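Local coordinates for dual specificity protein phosphatase 14 (Homo sapiens, PDB 2WGP) that dephosphorylates tyrosine, serine and threonine residues of proteins, inactivates the MAP kinases ERK, JNK and p38, and dampens T-cell receptor signalling by acting on TAB1, at residues I52-N57 with H97-K102; R116-C121 with I147-G152; Y124-H129 with L134-W139. All coordinates share one frame; numbering follows the deposited sequence.

Contact 1 of 3, residues I52-N57 with H97-K102; sequences ITCIVN and HSVSRK
Val99 of helix 89-101 leans on Cys54 of strand 54-57 and on Thr53 just before it in sequence, a helix packed on the central sheet of the alpha/beta phosphatase fold. Walking down the helix, His97 comes first, its ring stacked with Phe128. Two residues on, Val99 carries the whole contact and divides its two methyls between the two partners. It also touches Thr106 on strand 106-109 and thus spans two adjacent strands. CG1, anti to the backbone N (chi1 167°), comes to 3.6 Å from Thr53 OG1, the two side chains sliding past each other in opposite directions. That hydroxyl is already engaged, bonded to the backbone N of Ala105, so its meeting with the methyl is van der Waals packing beside a satisfied polar atom. The other methyl, CG2, goes to Cys54: Cys54 CB lies 3.8 Å from Val99 CG2, while Cys54 SG, turned anti to the backbone N (chi1 179°), stands 4.1 Å from that same CG2.

Contact 2 of 3, residues R116-C121 with I147-G152; sequences RSATLC and IRPNVG. With PO4 (phosphate ion), chain C.
Phosphate O1 is gripped twice by Arg116, from the backbone N at 2.9 Å and from the side-chain NE at 2.8 Å. A further bond, almost straight at 174°, runs from Arg116 NH2 to phosphate O2 over 2.9 Å, so the guanidinium takes the ion side-on, with the phosphorus in its plane. The arginine gets there by a bend at chi3 (-71°), which turns NE and NH2 toward the ion beyond the N terminus of the helix. Backbone N atoms of Ala111, Ala112, Val114 and Ser115 complete the cradle. This is the P-loop of the protein-tyrosine phosphatase family, running from the nucleophile Cys110 to Arg116; the ion, probably from the crystallisation liquor, appears to mimic a substrate phosphate. Arg116 NH1 faces Glu61 in a salt bridge. With a leucine in place of the arginine, O1 would probably keep only the backbone N of the two Arg116 bonds, O2 would lose NH2, and Glu61 would lose its salt-bridge partner.

Behind the loop the segments meet by van der Waals packing. Ala118 CB rests 3.7 Å from Ile147 CG2. Thr119 OG1, bonded to Ser115 O, lies 3.4 Å from Pro149 CB as the two side chains slide past each other. The 147-152 segment is also bonded to the P-loop, through Asn150 N and Ser115 OG.

The contact thus seats the first turn of helix 116-129 between Leu35 of strand 33-36, which touches Ser117 and Ala118, and helix 151-165, whose Phe153 and Leu157 meet Thr119, while Ile147 leans on helix 133-143.

Contact 3 of 3, residues Y124-H129 with L134-W139; sequences YLMKFH and LEAYNW
Helices 124-129 and 134-139 pass with their axes 9.2 Å apart and their directions at 118°, coming nearest where the CA atoms of Leu125 and Ala136 stand 5.9 Å from each other. The small Ala136 permits this: its CB touches Leu125 CB at 4.0 Å and, at the same distance, Met126 CG. Leu125 then runs on under the indole of Trp139. Its CD2 sits almost squarely over the six-membered ring, 3.7 Å from the centroid, a CH-pi contact, while CD1 lies 3.6 Å from Trp139 CG on that same face. The tryptophan reaches back over the leucine because its CG is anti to the backbone N (chi1 -174°), and a bond from NE1 to Ile29 O is likely to hold the turn of the ring. At the far rim, the edge of Trp139 meets the face of His129 in an offset edge-to-face pair, planes at 75° and centroids 5.4 Å apart. The histidine is itself steadied by a weak bond from NE2 to Tyr124 OH. Two consecutive helices turning sharply through a short connection and locked by leucine, alanine and tryptophan form part of the helical layer flanking the sheet in the dual specificity phosphatase catalytic domain.

Overall arrangement
Following the chain from the N terminus, contact 1 closes first: strand 54-57 runs into the sheet, and after the edge strand 71-74 helix 89-101 comes back to pack on strand 54-57. That loop is complete before contact 2 opens at the P-loop end of helix 116-129. Contact 2 closes only when 147-152 leads into helix 151-165, and contact 3 is nested inside it, the later part of helix 116-129 meeting helix 133-143. Helix 116-129 is therefore shared, its first turn serving the phosphate site and its last turns the helical layer. Contacts 2 and 3 touch through Ile147 and Tyr137, whereas the backbone of His97 against the Tyr124 ring links contact 1 to contact 3.

Contact 1 of 3, residues I52-N57 with H97-K102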
# COMPACT_ATOMS: atom_id res chain seq x y z
N ILE A 52 33.38 27.55 11.64
CA ILE A 52 32.53 26.41 11.99
C ILE A 52 33.12 25.69 13.21
O ILE A 52 34.32 25.39 13.26
CB ILE A 52 32.31 25.45 10.78
CG1 ILE A 52 31.42 26.14 9.73
CG2 ILE A 52 31.66 24.09 11.22
CD1 ILE A 52 31.47 25.55 8.33
N THR A 53 32.27 25.50 14.21
CA THR A 53 32.65 24.87 15.47
C THR A 53 31.88 23.56 15.73
O THR A 53 32.30 22.74 16.55
CB THR A 53 32.39 25.84 16.64
OG1 THR A 53 31.01 26.23 16.63
CG2 THR A 53 33.29 27.07 16.52
N CYS A 54 30.75 23.39 15.03
CA CYS A 54 29.87 22.25 15.22
C CYS A 54 29.45 21.68 13.89
O CYS A 54 29.08 22.42 12.96
CB CYS A 54 28.64 22.68 16.00
SG CYS A 54 27.44 21.37 16.31
N ILE A 55 29.58 20.35 13.77
CA ILE A 55 29.16 19.62 12.57
C ILE A 55 28.01 18.67 12.90
O ILE A 55 28.14 17.75 13.73
CB ILE A 55 30.33 18.81 11.93
CG1 ILE A 55 31.52 19.72 11.57
CG2 ILE A 55 29.86 18.05 10.68
CD1 ILE A 55 32.76 18.96 11.06
N VAL A 56 26.87 18.92 12.24
CA VAL A 56 25.71 18.04 12.27
C VAL A 56 25.75 17.16 11.03
O VAL A 56 25.52 17.60 9.89
CB VAL A 56 24.37 18.83 12.34
CG1 VAL A 56 23.21 17.88 12.35
CG2 VAL A 56 24.31 19.72 13.58
N ASN A 57 26.05 15.90 11.27
CA ASN A 57 26.10 14.89 10.22
C ASN A 57 24.73 14.21 10.10
O ASN A 57 24.43 13.28 10.85
CB ASN A 57 27.21 13.89 10.55
CG ASN A 57 27.31 12.78 9.56
OD1 ASN A 57 26.57 12.76 8.57
ND2 ASN A 57 28.22 11.84 9.80
N HIS A 97 20.88 26.95 17.18
CA HIS A 97 20.64 28.16 17.97
C HIS A 97 21.60 28.26 19.16
O HIS A 97 22.17 29.33 19.42
CB HIS A 97 19.17 28.19 18.44
CG HIS A 97 18.81 29.39 19.26
ND1 HIS A 97 18.73 30.65 18.73
CD2 HIS A 97 18.50 29.52 20.58
CE1 HIS A 97 18.38 31.51 19.67
NE2 HIS A 97 18.23 30.85 20.80
N SER A 98 21.77 27.16 19.88
CA SER A 98 22.70 27.08 21.04
C SER A 98 24.12 27.45 20.63
O SER A 98 24.79 28.23 21.31
CB SER A 98 22.71 25.66 21.61
OG SER A 98 23.70 25.58 22.62
N VAL A 99 24.59 26.86 19.53
CA VAL A 99 25.94 27.13 19.00
C VAL A 99 26.11 28.60 18.60
O VAL A 99 27.11 29.25 18.95
CB VAL A 99 26.24 26.21 17.78
CG1 VAL A 99 27.49 26.67 17.02
CG2 VAL A 99 26.42 24.79 18.27
N SER A 100 25.13 29.12 17.88
CA SER A 100 25.11 30.53 17.51
C SER A 100 25.15 31.47 18.72
O SER A 100 25.92 32.45 18.76
CB SER A 100 23.85 30.77 16.68
OG SER A 100 23.64 32.13 16.48
N ARG A 101 24.35 31.16 19.74
CA ARG A 101 24.35 31.99 20.94
C ARG A 101 25.65 31.87 21.75
O ARG A 101 26.02 32.79 22.45
CB ARG A 101 23.13 31.70 21.79
CG ARG A 101 21.85 32.21 21.12
CD ARG A 101 20.74 32.30 22.11
NE ARG A 101 21.03 33.31 23.11
CZ ARG A 101 20.54 33.32 24.35
NH1 ARG A 101 19.72 32.35 24.77
NH2 ARG A 101 20.87 34.31 25.18
N LYS A 102 26.35 30.75 21.60
CA LYS A 102 27.70 30.60 22.12
C LYS A 102 28.78 31.12 21.15
O LYS A 102 29.95 30.86 21.36
CB LYS A 102 27.95 29.12 22.44
CG LYS A 102 27.17 28.64 23.68
CD LYS A 102 27.28 27.15 23.86
CE LYS A 102 26.83 26.75 25.26
NZ LYS A 102 26.59 25.28 25.34

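Contact 2 of 3, residues R116-C121 with I147-G152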
# COMPACT_ATOMS: atom_id res chain seq x y z
N ARG A 116 18.34 15.91 2.94
CA ARG A 116 18.36 15.80 4.40
C ARG A 116 18.81 17.11 5.09
O ARG A 116 18.11 17.62 5.97
CB ARG A 116 19.22 14.62 4.89
CG ARG A 116 18.58 13.25 4.72
CD ARG A 116 19.57 12.13 4.95
NE ARG A 116 20.54 12.04 3.86
CZ ARG A 116 21.42 11.05 3.71
NH1 ARG A 116 21.52 10.06 4.58
NH2 ARG A 116 22.26 11.10 2.70
N SER A 117 19.98 17.63 4.72
CA SER A 117 20.50 18.86 5.34
C SER A 117 19.62 20.08 5.07
O SER A 117 19.35 20.87 5.99
CB SER A 117 21.96 19.11 4.98
OG SER A 117 22.16 19.34 3.60
N ALA A 118 19.17 20.23 3.83
CA ALA A 118 18.29 21.34 3.45
C ALA A 118 17.04 21.33 4.28
O ALA A 118 16.55 22.38 4.70
CB ALA A 118 17.91 21.25 1.95
N THR A 119 16.50 20.13 4.53
CA THR A 119 15.22 20.00 5.27
C THR A 119 15.40 20.52 6.71
O THR A 119 14.57 21.27 7.23
CB THR A 119 14.70 18.56 5.28
OG1 THR A 119 14.46 18.13 3.92
CG2 THR A 119 13.41 18.46 6.15
N LEU A 120 16.50 20.12 7.34
CA LEU A 120 16.81 20.55 8.69
C LEU A 120 17.08 22.05 8.78
O LEU A 120 16.65 22.70 9.75
CB LEU A 120 17.99 19.75 9.23
CG LEU A 120 17.74 18.24 9.44
CD1 LEU A 120 19.06 17.54 9.73
CD2 LEU A 120 16.67 17.99 10.55
N CYS A 121 17.78 22.60 7.79
CA CYS A 121 18.00 24.06 7.71
C CYS A 121 16.69 24.82 7.54
O CYS A 121 16.49 25.85 8.20
CB CYS A 121 18.99 24.42 6.60
SG CYS A 121 20.64 23.86 6.88
N ILE A 147 18.95 22.35 -3.99
CA ILE A 147 18.15 21.69 -2.94
C ILE A 147 16.83 21.16 -3.48
O ILE A 147 16.20 21.74 -4.39
CB ILE A 147 17.95 22.51 -1.63
CG1 ILE A 147 17.02 23.74 -1.79
CG2 ILE A 147 19.32 22.87 -1.02
CD1 ILE A 147 16.15 24.00 -0.54
N ARG A 148 16.44 20.03 -2.91
CA ARG A 148 15.26 19.28 -3.35
C ARG A 148 14.88 18.24 -2.28
O ARG A 148 15.09 17.05 -2.45
CB ARG A 148 15.55 18.60 -4.69
CG ARG A 148 14.34 18.07 -5.39
CD ARG A 148 13.73 19.07 -6.30
NE ARG A 148 12.63 18.50 -7.07
CZ ARG A 148 11.87 19.18 -7.92
NH1 ARG A 148 12.04 20.48 -8.08
NH2 ARG A 148 10.92 18.54 -8.61
N PRO A 149 14.31 18.69 -1.16
CA PRO A 149 13.85 17.75 -0.14
C PRO A 149 12.90 16.74 -0.74
O PRO A 149 12.14 17.04 -1.69
CB PRO A 149 13.11 18.65 0.85
CG PRO A 149 13.83 19.97 0.73
CD PRO A 149 14.10 20.09 -0.74
N ASN A 150 12.97 15.50 -0.28
CA ASN A 150 12.12 14.49 -0.86
C ASN A 150 10.66 14.75 -0.46
O ASN A 150 10.41 15.59 0.39
CB ASN A 150 12.63 13.08 -0.54
CG ASN A 150 12.36 12.65 0.87
OD1 ASN A 150 11.23 12.71 1.35
ND2 ASN A 150 13.39 12.13 1.53
N VAL A 151 9.68 14.10 -1.10
CA VAL A 151 8.27 14.48 -0.84
C VAL A 151 7.78 14.18 0.58
O VAL A 151 6.92 14.92 1.10
CB VAL A 151 7.29 13.91 -1.88
CG1 VAL A 151 7.60 14.56 -3.26
CG2 VAL A 151 7.35 12.37 -1.90
N GLY A 152 8.33 13.14 1.22
CA GLY A 152 8.00 12.82 2.61
C GLY A 152 8.51 13.88 3.58
O GLY A 152 7.80 14.32 4.52
P PO4 C . 20.81 13.82 0.55
O1 PO4 C . 19.88 13.72 1.73
O2 PO4 C . 22.18 13.22 0.72
O3 PO4 C . 21.04 15.29 0.22
O4 PO4 C . 20.16 13.19 -0.69

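Contact 3 of 3, residues Y124-H129 with L134-W139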
# COMPACT_ATOMS: atom_id res chain seq x y z
N TYR A 124 14.93 24.92 10.89
CA TYR A 124 15.62 25.90 11.74
C TYR A 124 15.21 27.35 11.42
O TYR A 124 14.89 28.14 12.33
CB TYR A 124 17.15 25.75 11.62
CG TYR A 124 17.90 26.92 12.20
CD1 TYR A 124 18.06 27.06 13.59
CD2 TYR A 124 18.40 27.94 11.37
CE1 TYR A 124 18.72 28.14 14.14
CE2 TYR A 124 19.04 29.05 11.91
CZ TYR A 124 19.21 29.14 13.29
OH TYR A 124 19.86 30.22 13.82
N LEU A 125 15.21 27.70 10.14
CA LEU A 125 14.80 29.04 9.70
C LEU A 125 13.36 29.39 10.12
O LEU A 125 13.10 30.51 10.56
CB LEU A 125 14.94 29.17 8.18
CG LEU A 125 16.36 29.22 7.58
CD1 LEU A 125 16.26 29.31 6.04
CD2 LEU A 125 17.19 30.39 8.15
N MET A 126 12.44 28.44 10.01
CA MET A 126 11.08 28.66 10.48
C MET A 126 11.02 28.89 11.99
O MET A 126 10.35 29.83 12.44
CB MET A 126 10.17 27.49 10.12
CG MET A 126 9.82 27.40 8.62
SD MET A 126 8.45 26.31 8.31
CE MET A 126 9.22 24.69 8.57
N LYS A 127 11.72 28.05 12.75
CA LYS A 127 11.65 28.11 14.20
C LYS A 127 12.35 29.33 14.78
O LYS A 127 11.81 29.96 15.69
CB LYS A 127 12.20 26.84 14.85
CG LYS A 127 11.96 26.81 16.39
CD LYS A 127 12.48 25.55 17.03
CE LYS A 127 12.18 25.58 18.54
NZ LYS A 127 12.36 24.25 19.15
N PHE A 128 13.53 29.66 14.27
CA PHE A 128 14.33 30.72 14.90
C PHE A 128 14.46 32.02 14.10
O PHE A 128 14.95 33.01 14.65
CB PHE A 128 15.71 30.17 15.27
CG PHE A 128 15.68 29.28 16.47
CD1 PHE A 128 15.52 29.83 17.75
CD2 PHE A 128 15.80 27.90 16.33
CE1 PHE A 128 15.47 29.02 18.86
CE2 PHE A 128 15.77 27.10 17.43
CZ PHE A 128 15.60 27.65 18.70
N HIS A 129 14.00 32.04 12.85
CA HIS A 129 14.00 33.27 12.05
C HIS A 129 12.59 33.76 11.66
O HIS A 129 12.46 34.68 10.88
CB HIS A 129 14.93 33.10 10.85
CG HIS A 129 16.36 33.10 11.24
ND1 HIS A 129 17.14 34.23 11.20
CD2 HIS A 129 17.14 32.13 11.79
CE1 HIS A 129 18.35 33.95 11.66
NE2 HIS A 129 18.37 32.69 12.03
N LEU A 134 7.41 28.63 2.82
CA LEU A 134 7.73 29.07 1.46
C LEU A 134 8.97 30.00 1.48
O LEU A 134 9.90 29.83 0.67
CB LEU A 134 6.54 29.77 0.81
CG LEU A 134 6.74 30.31 -0.59
CD1 LEU A 134 7.22 29.21 -1.58
CD2 LEU A 134 5.46 31.04 -1.10
N GLU A 135 9.00 30.95 2.42
CA GLU A 135 10.14 31.87 2.53
C GLU A 135 11.43 31.13 2.91
O GLU A 135 12.48 31.45 2.39
CB GLU A 135 9.90 32.96 3.59
CG GLU A 135 8.80 33.95 3.35
CD GLU A 135 8.62 34.94 4.56
OE1 GLU A 135 8.02 34.59 5.64
OE2 GLU A 135 9.08 36.10 4.41
N ALA A 136 11.31 30.16 3.82
CA ALA A 136 12.45 29.38 4.31
C ALA A 136 13.07 28.54 3.17
O ALA A 136 14.27 28.51 2.99
CB ALA A 136 12.01 28.48 5.51
N TYR A 137 12.20 27.90 2.38
CA TYR A 137 12.61 27.23 1.14
C TYR A 137 13.32 28.18 0.18
O TYR A 137 14.44 27.89 -0.26
CB TYR A 137 11.39 26.54 0.50
CG TYR A 137 11.65 25.90 -0.84
CD1 TYR A 137 12.46 24.76 -0.95
CD2 TYR A 137 11.10 26.44 -1.98
CE1 TYR A 137 12.70 24.19 -2.22
CE2 TYR A 137 11.32 25.88 -3.23
CZ TYR A 137 12.10 24.76 -3.34
OH TYR A 137 12.30 24.23 -4.60
N ASN A 138 12.68 29.30 -0.13
CA ASN A 138 13.26 30.28 -1.06
C ASN A 138 14.60 30.80 -0.56
O ASN A 138 15.52 30.98 -1.36
CB ASN A 138 12.31 31.46 -1.29
CG ASN A 138 11.04 31.07 -2.01
OD1 ASN A 138 10.98 30.09 -2.75
ND2 ASN A 138 10.01 31.87 -1.80
N TRP A 139 14.72 31.01 0.75
CA TRP A 139 15.97 31.44 1.40
C TRP A 139 17.12 30.44 1.09
O TRP A 139 18.17 30.81 0.53
CB TRP A 139 15.71 31.52 2.91
CG TRP A 139 16.79 32.06 3.80
CD1 TRP A 139 18.13 31.90 3.67
CD2 TRP A 139 16.59 32.75 5.03
NE1 TRP A 139 18.78 32.50 4.70
CE2 TRP A 139 17.86 33.05 5.55
CE3 TRP A 139 15.46 33.21 5.72
CZ2 TRP A 139 18.05 33.76 6.73
CZ3 TRP A 139 15.64 33.91 6.90
CH2 TRP A 139 16.92 34.18 7.39